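Local coordinates for protein methyl transferase from Methanosarcina acetivorans (Methanosarcina acetivorans, PDB 6MRO) that is probably an S-adenosylmethionine-dependent methyltransferase, and binds S-adenosylhomocysteine and, at separate sites, calcium ions, at residues G29-G34 against N53-T58; G34-I39 against F100-D105; L118-H123 against S160-L165; N167-K172 against L189-K194; H17-F22 against F135-S140. The protein carries 1 engineered substitution. All coordinates share one frame; numbering follows the deposited sequence.

Interaction 1. Residues G29-G34 against N53-T58; sequences GEIRPG and NGCDVT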
# COMPACT_ATOMS: atom_id res chain seq x y z
N GLY A 29 11.07 13.15 5.54
CA GLY A 29 10.72 14.18 4.57
C GLY A 29 10.37 13.65 3.20
O GLY A 29 10.22 14.45 2.27
N GLU A 30 10.24 12.33 3.04
CA GLU A 30 9.99 11.77 1.72
C GLU A 30 8.52 11.86 1.33
O GLU A 30 8.20 11.96 0.13
CB GLU A 30 10.42 10.31 1.69
CG GLU A 30 11.92 10.15 1.53
CD GLU A 30 12.36 8.71 1.74
OE1 GLU A 30 12.33 7.97 0.74
OE2 GLU A 30 12.75 8.33 2.88
N ILE A 31 7.62 11.79 2.30
CA ILE A 31 6.20 12.00 2.07
C ILE A 31 5.90 13.43 2.49
O ILE A 31 6.03 13.79 3.66
CB ILE A 31 5.34 10.97 2.82
CG1 ILE A 31 5.50 9.59 2.18
CG2 ILE A 31 3.87 11.40 2.79
CD1 ILE A 31 4.68 8.49 2.84
N ARG A 32 5.57 14.26 1.50
CA ARG A 32 5.30 15.67 1.67
C ARG A 32 3.83 15.93 1.38
O ARG A 32 3.20 15.15 0.66
CB ARG A 32 6.17 16.52 0.73
CG ARG A 32 7.65 16.31 0.90
CD ARG A 32 8.43 17.22 -0.03
NE ARG A 32 8.26 16.85 -1.43
CZ ARG A 32 8.74 15.72 -1.97
NH1 ARG A 32 8.53 15.47 -3.25
NH2 ARG A 32 9.41 14.85 -1.22
N PRO A 33 3.25 16.99 1.93
CA PRO A 33 1.81 17.23 1.72
C PRO A 33 1.42 17.23 0.25
O PRO A 33 2.07 17.87 -0.59
CB PRO A 33 1.58 18.60 2.37
CG PRO A 33 2.63 18.66 3.45
CD PRO A 33 3.84 18.00 2.83
N GLY A 34 0.38 16.47 -0.06
CA GLY A 34 -0.21 16.44 -1.39
C GLY A 34 -1.40 15.50 -1.35
O GLY A 34 -1.85 15.10 -0.28
N ASN A 53 -0.77 14.11 8.75
CA ASN A 53 0.48 14.77 8.39
C ASN A 53 0.36 15.56 7.09
O ASN A 53 1.29 15.62 6.29
CB ASN A 53 1.60 13.75 8.31
CG ASN A 53 2.03 13.30 9.69
OD1 ASN A 53 2.78 13.99 10.36
ND2 ASN A 53 1.51 12.17 10.13
N GLY A 54 -0.80 16.18 6.87
CA GLY A 54 -0.95 17.20 5.85
C GLY A 54 -1.31 16.74 4.46
O GLY A 54 -1.29 17.56 3.54
N CYS A 55 -1.66 15.47 4.27
CA CYS A 55 -2.06 14.97 2.96
C CYS A 55 -3.58 14.93 2.83
O CYS A 55 -4.30 14.80 3.82
CB CYS A 55 -1.49 13.57 2.71
SG CYS A 55 0.31 13.54 2.50
N ASP A 56 -4.06 15.07 1.59
CA ASP A 56 -5.46 14.82 1.25
C ASP A 56 -5.57 13.35 0.86
O ASP A 56 -5.12 12.97 -0.23
CB ASP A 56 -5.92 15.69 0.08
CG ASP A 56 -5.87 17.17 0.38
OD1 ASP A 56 -6.06 17.56 1.56
OD2 ASP A 56 -5.64 17.94 -0.57
N VAL A 57 -6.16 12.53 1.72
CA VAL A 57 -6.01 11.08 1.60
C VAL A 57 -7.28 10.43 1.09
O VAL A 57 -8.39 10.73 1.58
CB VAL A 57 -5.59 10.44 2.94
CG1 VAL A 57 -5.40 8.93 2.75
CG2 VAL A 57 -4.29 11.06 3.39
N THR A 58 -7.12 9.55 0.12
CA THR A 58 -8.13 8.59 -0.31
C THR A 58 -7.61 7.19 -0.04
O THR A 58 -6.45 6.89 -0.30
CB THR A 58 -8.44 8.76 -1.81
OG1 THR A 58 -9.00 10.06 -2.04
CG2 THR A 58 -9.46 7.71 -2.25
O HOH W 1 3.70 15.21 4.97
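One direct hydrogen bond joins the two segments: the amide N of Asp56 donates to the carbonyl O of Gly34 over 2.9 Å. The N-H points fairly well at the oxygen (152°), yet the donor stands above the carbonyl plane. The same oxygen also takes a CA-H...O contact from Cys55, with CA and O 3.2 Å apart, so two successive residues of 53-58 grip it. A second polar link runs through water, which donates to Ile31 O and to Asn53 O at 3.0 and 2.8 Å, bridging two acceptors that could not bond each other.

Van der Waals contacts fill in the rest. Pro33 lays its CB against the carbonyl O of Gly54, 3.3 Å away, and its ring sits beside the turn at Gly54, whose positive phi lets the chain swing into the strand. Cys55 turns SG anti to its carbonyl carbon (chi1 -69°), which brings the sulfur against the backbone of Arg32 and Pro33, 3.8 Å from Arg32 O; its apolar partner is Ile31 CG2, 4.2 Å away.

Gly29 ends helix 20-27 with a Schellman motif. The loop 29-34 thus carries the chain from that helix into strand 35-39, alongside the entry to the neighbouring strand 56-61, while Ile31 reaches inward to Leu25, Leu50 and Ile102, between helices 20-27 and 45-51 and strand 100-106.

Interaction 2. Residues G34-I39 against F100-D105; sequences GRALDI and FDIVID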
# COMPACT_ATOMS: atom_id res chain seq x y z
N GLY A 34 0.38 16.47 -0.06
CA GLY A 34 -0.21 16.44 -1.39
C GLY A 34 -1.40 15.50 -1.35
O GLY A 34 -1.85 15.10 -0.28
N ARG A 35 -1.88 15.12 -2.54
CA ARG A 35 -3.00 14.19 -2.63
C ARG A 35 -2.46 12.76 -2.63
O ARG A 35 -1.61 12.42 -3.44
CB ARG A 35 -3.84 14.43 -3.88
CG ARG A 35 -5.28 13.96 -3.67
CD ARG A 35 -6.14 13.86 -4.94
NE ARG A 35 -7.33 13.06 -4.64
CZ ARG A 35 -8.30 12.77 -5.50
NH1 ARG A 35 -8.25 13.22 -6.74
NH2 ARG A 35 -9.34 12.04 -5.10
N ALA A 36 -2.96 11.93 -1.71
CA ALA A 36 -2.38 10.60 -1.52
C ALA A 36 -3.46 9.54 -1.65
O ALA A 36 -4.58 9.73 -1.17
CB ALA A 36 -1.70 10.48 -0.15
N LEU A 37 -3.11 8.42 -2.27
CA LEU A 37 -3.98 7.25 -2.36
C LEU A 37 -3.34 6.05 -1.66
O LEU A 37 -2.20 5.69 -1.97
CB LEU A 37 -4.25 6.91 -3.83
CG LEU A 37 -5.04 5.63 -4.11
CD1 LEU A 37 -6.51 5.82 -3.75
CD2 LEU A 37 -4.94 5.30 -5.59
N ASP A 38 -4.07 5.43 -0.75
CA ASP A 38 -3.62 4.20 -0.11
C ASP A 38 -4.38 3.07 -0.77
O ASP A 38 -5.59 2.93 -0.56
CB ASP A 38 -3.87 4.25 1.41
CG ASP A 38 -3.36 3.00 2.14
OD1 ASP A 38 -3.13 1.97 1.48
OD2 ASP A 38 -3.21 3.04 3.38
N ILE A 39 -3.70 2.27 -1.62
CA ILE A 39 -4.36 1.21 -2.37
C ILE A 39 -4.37 -0.06 -1.51
O ILE A 39 -3.35 -0.45 -0.94
CB ILE A 39 -3.68 0.98 -3.73
CG1 ILE A 39 -2.17 0.76 -3.61
CG2 ILE A 39 -3.92 2.16 -4.67
CD1 ILE A 39 -1.50 0.40 -4.97
N PHE A 100 -2.84 11.76 -8.30
CA PHE A 100 -2.27 11.62 -6.96
C PHE A 100 -0.78 11.96 -6.95
O PHE A 100 -0.03 11.51 -7.83
CB PHE A 100 -2.49 10.19 -6.44
CG PHE A 100 -3.92 9.89 -6.15
CD1 PHE A 100 -4.69 9.17 -7.05
CD2 PHE A 100 -4.51 10.34 -4.98
CE1 PHE A 100 -6.03 8.91 -6.79
CE2 PHE A 100 -5.86 10.10 -4.73
CZ PHE A 100 -6.62 9.38 -5.62
N ASP A 101 -0.37 12.74 -5.95
CA ASP A 101 1.05 12.99 -5.69
C ASP A 101 1.75 11.78 -5.08
O ASP A 101 2.97 11.61 -5.25
CB ASP A 101 1.19 14.18 -4.75
CG ASP A 101 0.56 15.41 -5.30
OD1 ASP A 101 -0.48 15.85 -4.75
OD2 ASP A 101 1.10 15.94 -6.30
N ILE A 102 1.02 10.96 -4.33
CA ILE A 102 1.57 9.82 -3.59
C ILE A 102 0.60 8.66 -3.73
O ILE A 102 -0.61 8.85 -3.59
CB ILE A 102 1.75 10.14 -2.09
CG1 ILE A 102 2.67 11.33 -1.85
CG2 ILE A 102 2.18 8.90 -1.30
CD1 ILE A 102 2.14 12.27 -0.76
N VAL A 103 1.13 7.47 -4.03
CA VAL A 103 0.41 6.22 -3.80
C VAL A 103 1.21 5.40 -2.80
O VAL A 103 2.41 5.18 -3.01
CB VAL A 103 0.20 5.41 -5.09
CG1 VAL A 103 -0.44 4.04 -4.76
CG2 VAL A 103 -0.69 6.19 -6.09
N ILE A 104 0.55 4.93 -1.73
CA ILE A 104 1.17 4.00 -0.78
C ILE A 104 0.52 2.64 -0.90
O ILE A 104 -0.69 2.50 -1.11
CB ILE A 104 1.17 4.50 0.69
CG1 ILE A 104 -0.25 4.59 1.27
CG2 ILE A 104 1.93 5.82 0.81
CD1 ILE A 104 -0.26 4.80 2.80
N ASP A 105 1.33 1.60 -0.72
CA ASP A 105 0.92 0.22 -0.95
C ASP A 105 1.53 -0.56 0.21
O ASP A 105 2.73 -0.80 0.23
CB ASP A 105 1.43 -0.22 -2.32
CG ASP A 105 1.20 -1.69 -2.62
OD1 ASP A 105 1.15 -1.98 -3.83
OD2 ASP A 105 1.07 -2.53 -1.70
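The Phe100 ring is the bump that shapes one face of this strand pair. Its CG lies anti to the carbonyl carbon (chi1 -69°), which swings the ring across the neighbouring strand so that CB of Leu37 sits over the ring centre, 3.6 Å from the centroid, in a CH-pi contact. The extended Arg35 chain crosses Phe100 obliquely, its NE 3.3 Å from Phe100 CE2, and Phe100 CZ lies over one guanidinium face, the planes 46° apart. Further along this face Ile39, CG1 in the crowded position between backbone N and carbonyl carbon, sets CD1 into the hollow between Val103 CG1 (3.8 Å) and Asp105 OD1, an oxygen hydrogen-bonded to Tyr134 OH. On the other face Ala36 CB meets Ile102 CB, and Ile104 lays CG1 and CD1 against the Asp38 carboxylate.

At the strand entrance Asp101 OD1 accepts from Arg35 N at 2.7 Å, nearly straight (168°), through its anti lone pair. The hydrogen bonds of a parallel strand pair follow, ending with Ile39 N to Ile104 O at 3.1 Å. Strands 35-39 and 100-106 form the centre of a Rossmann-like methyltransferase sheet; Asp38 nears the bound S-adenosylhomocysteine at their C-terminal ends, where this fold holds its cofactor.

Interaction 3. Residues L118-H123 against S160-L165; sequences LLFTRH and STFSPL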
# COMPACT_ATOMS: atom_id res chain seq x y z
N LEU A 118 0.75 -6.99 -14.34
CA LEU A 118 0.95 -5.95 -15.35
C LEU A 118 -0.18 -4.92 -15.29
O LEU A 118 0.07 -3.71 -15.27
CB LEU A 118 1.05 -6.56 -16.75
CG LEU A 118 0.70 -5.64 -17.94
CD1 LEU A 118 1.65 -4.44 -18.04
CD2 LEU A 118 0.66 -6.40 -19.27
N LEU A 119 -1.43 -5.40 -15.27
CA LEU A 119 -2.58 -4.52 -15.12
C LEU A 119 -2.45 -3.66 -13.87
O LEU A 119 -2.75 -2.46 -13.90
CB LEU A 119 -3.86 -5.35 -15.07
CG LEU A 119 -5.20 -4.62 -15.04
CD1 LEU A 119 -5.33 -3.80 -16.30
CD2 LEU A 119 -6.36 -5.60 -14.89
N PHE A 120 -2.02 -4.26 -12.76
CA PHE A 120 -1.84 -3.51 -11.52
C PHE A 120 -0.88 -2.34 -11.72
O PHE A 120 -1.21 -1.19 -11.41
CB PHE A 120 -1.35 -4.46 -10.43
CG PHE A 120 -1.01 -3.79 -9.13
CD1 PHE A 120 0.30 -3.48 -8.82
CD2 PHE A 120 -2.00 -3.50 -8.20
CE1 PHE A 120 0.63 -2.89 -7.62
CE2 PHE A 120 -1.68 -2.90 -6.98
CZ PHE A 120 -0.35 -2.60 -6.70
N THR A 121 0.31 -2.62 -12.26
CA THR A 121 1.28 -1.55 -12.47
C THR A 121 0.71 -0.45 -13.36
O THR A 121 0.93 0.74 -13.11
CB THR A 121 2.58 -2.10 -13.09
OG1 THR A 121 2.31 -2.69 -14.37
CG2 THR A 121 3.21 -3.13 -12.19
N ARG A 122 -0.03 -0.82 -14.39
CA ARG A 122 -0.57 0.19 -15.30
C ARG A 122 -1.59 1.10 -14.64
O ARG A 122 -1.62 2.25 -14.90
CB ARG A 122 -1.10 -0.40 -16.62
CG ARG A 122 -1.72 0.65 -17.57
CD ARG A 122 -0.94 0.97 -18.87
NE ARG A 122 -1.32 2.22 -19.58
CZ ARG A 122 -1.99 2.30 -20.74
NH1 ARG A 122 -2.38 1.22 -21.37
NH2 ARG A 122 -2.29 3.47 -21.26
N HIS A 123 -2.42 0.55 -13.78
CA HIS A 123 -3.42 1.38 -13.12
C HIS A 123 -2.79 2.31 -12.11
O HIS A 123 -3.17 3.48 -12.01
CB HIS A 123 -4.48 0.49 -12.45
CG HIS A 123 -5.63 0.17 -13.35
ND1 HIS A 123 -5.63 -0.91 -14.20
CD2 HIS A 123 -6.79 0.83 -13.58
CE1 HIS A 123 -6.76 -0.92 -14.89
NE2 HIS A 123 -7.47 0.13 -14.54
N SER A 160 11.98 -6.00 -11.87
CA SER A 160 11.37 -6.48 -13.11
C SER A 160 9.94 -5.98 -13.25
O SER A 160 9.49 -5.65 -14.36
CB SER A 160 11.40 -8.00 -13.15
OG SER A 160 10.82 -8.45 -14.36
N THR A 161 9.21 -5.90 -12.14
CA THR A 161 7.80 -5.50 -12.16
C THR A 161 7.63 -4.00 -12.37
O THR A 161 6.78 -3.57 -13.17
CB THR A 161 7.13 -5.92 -10.86
OG1 THR A 161 7.18 -7.34 -10.73
CG2 THR A 161 5.68 -5.46 -10.83
N PHE A 162 8.41 -3.18 -11.67
CA PHE A 162 8.12 -1.74 -11.65
C PHE A 162 9.04 -0.89 -12.52
O PHE A 162 8.70 0.26 -12.79
CB PHE A 162 8.14 -1.24 -10.20
CG PHE A 162 6.99 -1.78 -9.38
CD1 PHE A 162 7.19 -2.81 -8.47
CD2 PHE A 162 5.72 -1.28 -9.55
CE1 PHE A 162 6.13 -3.32 -7.74
CE2 PHE A 162 4.65 -1.79 -8.82
CZ PHE A 162 4.86 -2.80 -7.91
N SER A 163 10.19 -1.42 -12.94
CA SER A 163 11.05 -0.67 -13.86
C SER A 163 10.38 -0.29 -15.18
O SER A 163 10.69 0.79 -15.70
CB SER A 163 12.34 -1.44 -14.14
OG SER A 163 13.28 -1.27 -13.11
N PRO A 164 9.53 -1.12 -15.80
CA PRO A 164 8.97 -0.74 -17.11
C PRO A 164 8.22 0.58 -17.12
O PRO A 164 8.28 1.31 -18.12
CB PRO A 164 8.04 -1.90 -17.46
CG PRO A 164 8.67 -3.06 -16.81
CD PRO A 164 9.19 -2.54 -15.50
N LEU A 165 7.52 0.92 -16.04
CA LEU A 165 6.74 2.14 -15.98
C LEU A 165 7.25 3.15 -14.95
O LEU A 165 6.80 4.30 -14.97
CB LEU A 165 5.27 1.82 -15.69
CG LEU A 165 4.53 0.97 -16.72
CD1 LEU A 165 3.17 0.57 -16.18
CD2 LEU A 165 4.37 1.72 -18.03
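Thr121 is directed toward the opposing segment and is the hub of the contact. OG1 takes the crowded position between backbone N and carbonyl carbon (chi1 61°), from which it donates to Leu118 O, one turn back, over 2.6 Å. This bond lies in the carbonyl plane and on a lone pair, and the same oxygen also accepts the helical bond from Arg122 N. With the hydroxyl thus turned back on its own helix, CG2 is presented outward. It meets CG2 of Thr161 tip to tip at 3.7 Å, the two side chains crossing obliquely, and also lies 3.9 Å from Phe162 CE2. Thr161 sends its own hydroxyl to Glu157 O, so the methyl groups are what meet between the two threonines.

The pairing brings helix 114-127, which follows strand 100-106 in the Rossmann-like methyltransferase fold, against the end of helix 155-162, which leads into the final antiparallel hairpin.

Next to the threonines two rings approach rim to rim: Phe120 CE1 and Phe162 CZ are 4.2 Å apart, each near the plane of the other ring. Phe162 also packs on Tyr134 and Phe109, and Phe120 on Val88, a residue that binds S-adenosylhomocysteine. On the outer side Leu165 crosses Thr121 at about a right angle; its CD1 comes 3.8 Å from Thr121 O and 3.9 Å from Arg122 CA, covering the helix backbone there.

Interaction 4. Residues N167-K172 against L189-K194; sequences NIIYIK and LLSATK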
# COMPACT_ATOMS: atom_id res chain seq x y z
N ASN A 167 10.56 4.87 -12.37
CA ASN A 167 11.96 5.02 -12.05
C ASN A 167 12.15 4.60 -10.60
O ASN A 167 11.50 5.14 -9.69
CB ASN A 167 12.43 6.46 -12.28
CG ASN A 167 12.38 6.85 -13.74
OD1 ASN A 167 12.78 6.08 -14.62
ND2 ASN A 167 11.87 8.03 -14.01
N ILE A 168 12.99 3.61 -10.38
CA ILE A 168 13.19 3.06 -9.05
C ILE A 168 14.23 3.91 -8.35
O ILE A 168 15.33 4.11 -8.88
CB ILE A 168 13.60 1.58 -9.13
CG1 ILE A 168 12.45 0.79 -9.76
CG2 ILE A 168 13.92 1.05 -7.74
CD1 ILE A 168 12.76 -0.66 -9.99
N ILE A 169 13.88 4.45 -7.19
CA ILE A 169 14.81 5.26 -6.43
C ILE A 169 15.64 4.39 -5.50
O ILE A 169 16.88 4.45 -5.51
CB ILE A 169 14.06 6.37 -5.66
CG1 ILE A 169 13.15 7.17 -6.61
CG2 ILE A 169 15.05 7.29 -4.95
CD1 ILE A 169 13.87 7.89 -7.71
N TYR A 170 14.97 3.54 -4.73
CA TYR A 170 15.65 2.56 -3.90
C TYR A 170 14.71 1.41 -3.60
O TYR A 170 13.49 1.52 -3.72
CB TYR A 170 16.17 3.19 -2.60
CG TYR A 170 15.13 3.80 -1.66
CD1 TYR A 170 14.23 3.00 -0.93
CD2 TYR A 170 15.09 5.17 -1.46
CE1 TYR A 170 13.32 3.57 -0.07
CE2 TYR A 170 14.17 5.75 -0.60
CZ TYR A 170 13.29 4.94 0.09
OH TYR A 170 12.38 5.52 0.95
N ILE A 171 15.31 0.28 -3.23
CA ILE A 171 14.62 -0.81 -2.53
C ILE A 171 15.42 -1.06 -1.26
O ILE A 171 16.56 -1.54 -1.31
CB ILE A 171 14.54 -2.08 -3.39
CG1 ILE A 171 13.91 -1.78 -4.76
CG2 ILE A 171 13.75 -3.17 -2.66
CD1 ILE A 171 14.06 -2.89 -5.78
N LYS A 172 14.82 -0.72 -0.11
CA LYS A 172 15.50 -0.72 1.18
C LYS A 172 15.01 -1.87 2.05
O LYS A 172 13.82 -2.18 2.07
CB LYS A 172 15.24 0.61 1.92
CG LYS A 172 16.27 1.67 1.65
CD LYS A 172 15.94 2.98 2.36
CE LYS A 172 16.95 4.05 1.98
NZ LYS A 172 16.50 5.43 2.28
N LEU A 189 11.14 -1.92 1.22
CA LEU A 189 10.42 -0.69 0.91
C LEU A 189 10.93 -0.16 -0.42
O LEU A 189 12.11 0.18 -0.54
CB LEU A 189 10.58 0.35 2.01
CG LEU A 189 9.83 1.66 1.71
CD1 LEU A 189 8.33 1.48 1.91
CD2 LEU A 189 10.37 2.79 2.58
N LEU A 190 10.05 -0.12 -1.40
CA LEU A 190 10.35 0.46 -2.70
C LEU A 190 9.92 1.92 -2.71
O LEU A 190 8.79 2.26 -2.34
CB LEU A 190 9.63 -0.31 -3.80
CG LEU A 190 9.44 0.42 -5.13
CD1 LEU A 190 10.78 0.53 -5.87
CD2 LEU A 190 8.42 -0.35 -5.97
N SER A 191 10.83 2.79 -3.15
CA SER A 191 10.51 4.16 -3.51
C SER A 191 10.66 4.28 -5.02
O SER A 191 11.74 4.01 -5.56
CB SER A 191 11.42 5.15 -2.79
OG SER A 191 11.24 6.47 -3.29
N ALA A 192 9.58 4.65 -5.69
CA ALA A 192 9.60 4.77 -7.14
C ALA A 192 8.90 6.05 -7.54
O ALA A 192 8.13 6.63 -6.77
CB ALA A 192 8.95 3.54 -7.79
N THR A 193 9.19 6.52 -8.76
CA THR A 193 8.57 7.74 -9.28
C THR A 193 8.03 7.50 -10.69
O THR A 193 8.59 6.72 -11.46
CB THR A 193 9.54 8.94 -9.30
OG1 THR A 193 10.46 8.80 -10.39
CG2 THR A 193 10.30 9.05 -7.98
N LYS A 194 6.95 8.20 -11.02
CA LYS A 194 6.31 8.02 -12.31
C LYS A 194 7.20 8.47 -13.47
O LYS A 194 7.63 9.61 -13.53
CB LYS A 194 4.98 8.77 -12.36
CG LYS A 194 4.32 8.78 -13.72
CD LYS A 194 2.84 9.17 -13.63
CE LYS A 194 2.17 9.04 -14.98
NZ LYS A 194 0.69 9.19 -14.91
OXT LYS A 194 7.51 7.69 -14.37
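Leu190 gathers the apolar contacts on one face of this strand pair. Its CD1 lies 3.7 Å from Ile168 CG2, the two side chains crossing at about a right angle, and also touches Ile171 CG1; helix 155-162 covers this face through Phe162 and Ile158. The other face is built round Tyr170. Its CG occupies the crowded position between backbone N and carbonyl carbon (chi1 61°), which folds the ring over the partner strand, so that Ser191 CB sits over one ring face, 3.5 Å from the centroid, in a CH-pi contact. Lys172 lays its CD over the opposite face, and Leu189 runs alongside the ring, its CD2 3.8 Å from Tyr170 OH.

The backbones form an antiparallel hairpin interrupted by a classic beta bulge: Ile169 and Tyr170 both face Ser191. Ser191 O accepts from Ile169 N at 2.7 Å, and only weakly from Tyr170 N at 3.4 Å. The extra residue leaves Ile169 pointing toward the partner strand, where its CG1 meets Thr193 CG2 at 3.7 Å.

Either side of the bulge regular pairing holds, with Lys172 and Leu189 bonded both ways at one end. At the other, Asn167 N gives a straight bond (166°) to Thr193 O and Asn167 O takes one from Thr193 N at 2.8 Å. Two polar ends find outside partners: Tyr170 OH hydrogen-bonds Glu30 OE1, and Lys194 NZ forms a salt bridge with Asp98.

Interaction 5. Residues H17-F22 against F135-S140; sequences HPQPAF and FMLCFS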
# COMPACT_ATOMS: atom_id res chain seq x y z
N HIS A 17 -1.62 0.31 14.49
CA HIS A 17 -0.81 1.51 14.29
C HIS A 17 -0.37 1.54 12.83
O HIS A 17 -0.48 0.52 12.13
CB HIS A 17 0.40 1.53 15.24
CG HIS A 17 1.26 0.30 15.18
ND1 HIS A 17 0.94 -0.86 15.85
CD2 HIS A 17 2.45 0.08 14.59
CE1 HIS A 17 1.89 -1.76 15.65
NE2 HIS A 17 2.82 -1.22 14.88
N PRO A 18 0.10 2.68 12.34
CA PRO A 18 0.67 2.70 10.98
C PRO A 18 1.90 1.82 10.93
O PRO A 18 2.58 1.62 11.93
CB PRO A 18 1.02 4.17 10.76
CG PRO A 18 0.19 4.92 11.78
CD PRO A 18 0.10 4.01 12.96
N GLN A 19 2.19 1.30 9.74
CA GLN A 19 3.43 0.55 9.56
C GLN A 19 4.63 1.46 9.80
O GLN A 19 4.66 2.59 9.29
CB GLN A 19 3.51 -0.07 8.16
CG GLN A 19 2.66 -1.32 8.02
CD GLN A 19 3.25 -2.49 8.75
OE1 GLN A 19 4.40 -2.44 9.19
NE2 GLN A 19 2.45 -3.52 8.95
N PRO A 20 5.63 1.00 10.54
CA PRO A 20 6.79 1.88 10.80
C PRO A 20 7.48 2.36 9.54
O PRO A 20 7.94 3.50 9.51
CB PRO A 20 7.70 0.99 11.66
CG PRO A 20 6.75 0.10 12.39
CD PRO A 20 5.59 -0.15 11.47
N ALA A 21 7.53 1.54 8.49
CA ALA A 21 8.20 1.97 7.26
C ALA A 21 7.54 3.22 6.69
O ALA A 21 8.23 4.11 6.17
CB ALA A 21 8.21 0.84 6.23
N PHE A 22 6.21 3.32 6.79
CA PHE A 22 5.53 4.51 6.28
C PHE A 22 5.63 5.68 7.26
O PHE A 22 5.72 6.83 6.82
CB PHE A 22 4.09 4.15 5.94
CG PHE A 22 3.96 3.33 4.68
CD1 PHE A 22 4.11 3.91 3.43
CD2 PHE A 22 3.73 1.97 4.75
CE1 PHE A 22 4.03 3.15 2.27
CE2 PHE A 22 3.65 1.19 3.58
CZ PHE A 22 3.80 1.78 2.35
N PHE A 135 5.22 4.33 -3.03
CA PHE A 135 5.90 3.67 -1.92
C PHE A 135 5.21 2.35 -1.65
O PHE A 135 3.99 2.32 -1.40
CB PHE A 135 5.88 4.54 -0.66
CG PHE A 135 6.59 5.84 -0.83
CD1 PHE A 135 7.98 5.88 -0.85
CD2 PHE A 135 5.88 7.02 -0.95
CE1 PHE A 135 8.66 7.08 -1.01
CE2 PHE A 135 6.55 8.24 -1.08
CZ PHE A 135 7.94 8.27 -1.12
N MET A 136 5.96 1.25 -1.71
CA MET A 136 5.39 -0.07 -1.58
C MET A 136 6.18 -0.87 -0.56
O MET A 136 7.41 -0.90 -0.60
CB MET A 136 5.38 -0.79 -2.94
CG MET A 136 4.72 -2.16 -2.93
SD MET A 136 5.85 -3.50 -2.46
CE MET A 136 6.82 -3.61 -3.97
N LEU A 137 5.45 -1.53 0.34
CA LEU A 137 6.05 -2.34 1.39
C LEU A 137 5.63 -3.79 1.20
O LEU A 137 4.44 -4.08 1.06
CB LEU A 137 5.61 -1.81 2.76
CG LEU A 137 5.98 -2.56 4.03
CD1 LEU A 137 7.45 -2.38 4.31
CD2 LEU A 137 5.13 -1.99 5.20
N CYS A 138 6.61 -4.69 1.21
CA CYS A 138 6.33 -6.11 1.02
C CYS A 138 7.36 -6.94 1.78
O CYS A 138 8.42 -6.45 2.17
CB CYS A 138 6.31 -6.47 -0.47
SG CYS A 138 7.91 -6.19 -1.30
N PHE A 139 7.02 -8.20 2.01
CA PHE A 139 7.97 -9.12 2.63
C PHE A 139 9.11 -9.40 1.66
O PHE A 139 8.89 -9.53 0.45
CB PHE A 139 7.27 -10.42 3.03
CG PHE A 139 6.21 -10.24 4.06
CD1 PHE A 139 6.51 -9.64 5.28
CD2 PHE A 139 4.91 -10.64 3.82
CE1 PHE A 139 5.52 -9.46 6.24
CE2 PHE A 139 3.93 -10.47 4.77
CZ PHE A 139 4.24 -9.87 5.98
N SER A 140 10.33 -9.50 2.19
CA SER A 140 11.50 -9.64 1.34
C SER A 140 11.83 -11.10 1.08
O SER A 140 11.64 -11.98 1.93
CB SER A 140 12.72 -8.94 1.97
OG SER A 140 12.99 -9.41 3.27
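Leu137 holds CG anti to its backbone N (chi1 174°), and this carries its two methyl groups off the strand toward the start of helix 20-27. Phe22 has CG anti to the carbonyl carbon (chi1 -74°), which leans its ring from the helix onto the same strand. Gln19 is bent at chi2 (-73°), so its aliphatic part lies across the Leu137 methyl CD2.

These settings make the Leu137 side chain a fork. CD1 rests on Ala21 CB at 3.8 Å, whereas CD2 comes 3.8 Å from Gln19 CG, the glutamine chain crossing the leucine at about a right angle. The Phe22 ring spans two residues of the strand that point the same way: its CE1 touches Phe135 CB and its CE2 touches Leu137 CB, both at 3.7 Å and both approaching obliquely. In between, Phe135 O lies at the ring edge, in plane.

Gln19 is the N-cap residue of helix 20-27, which here packs against strand 132-139 of the Rossmann-like sheet, the strand where the parallel part gives way to the antiparallel hairpin. The amide end of Gln19 turns from the apolar contact: OE1 accepts from Asp177 N, and the side chain touches Ser106, which binds S-adenosylhomocysteine; the Gln19 side chain itself comes within about 5 Å of the ligand. Phe22 continues onto Ile104 and Ser106 of the adjacent strand 100-106, and also touches Met49 of helix 45-51.

Four of the five contacts belong to one seven-stranded mixed sheet, and interaction 3 joins two helices beside it. Interactions 1 and 2 share Gly34 and have centres 8 Å apart. Interaction 5 opens first along the chain and closes after both, its strand 132-139 lying between strand 100-106 of interaction 2 and strand 184-193 of interaction 4. Interaction 3 alternates with interaction 5 along the chain, and interaction 4 comes last. Interactions 1 and 3 are farthest apart, about 23 Å between centres. Phe120 links interaction 3 to Ile39 and Asp105 of interaction 2. The parallel half thus frames the S-adenosylhomocysteine site, while the hairpin of interaction 4 completes the sheet.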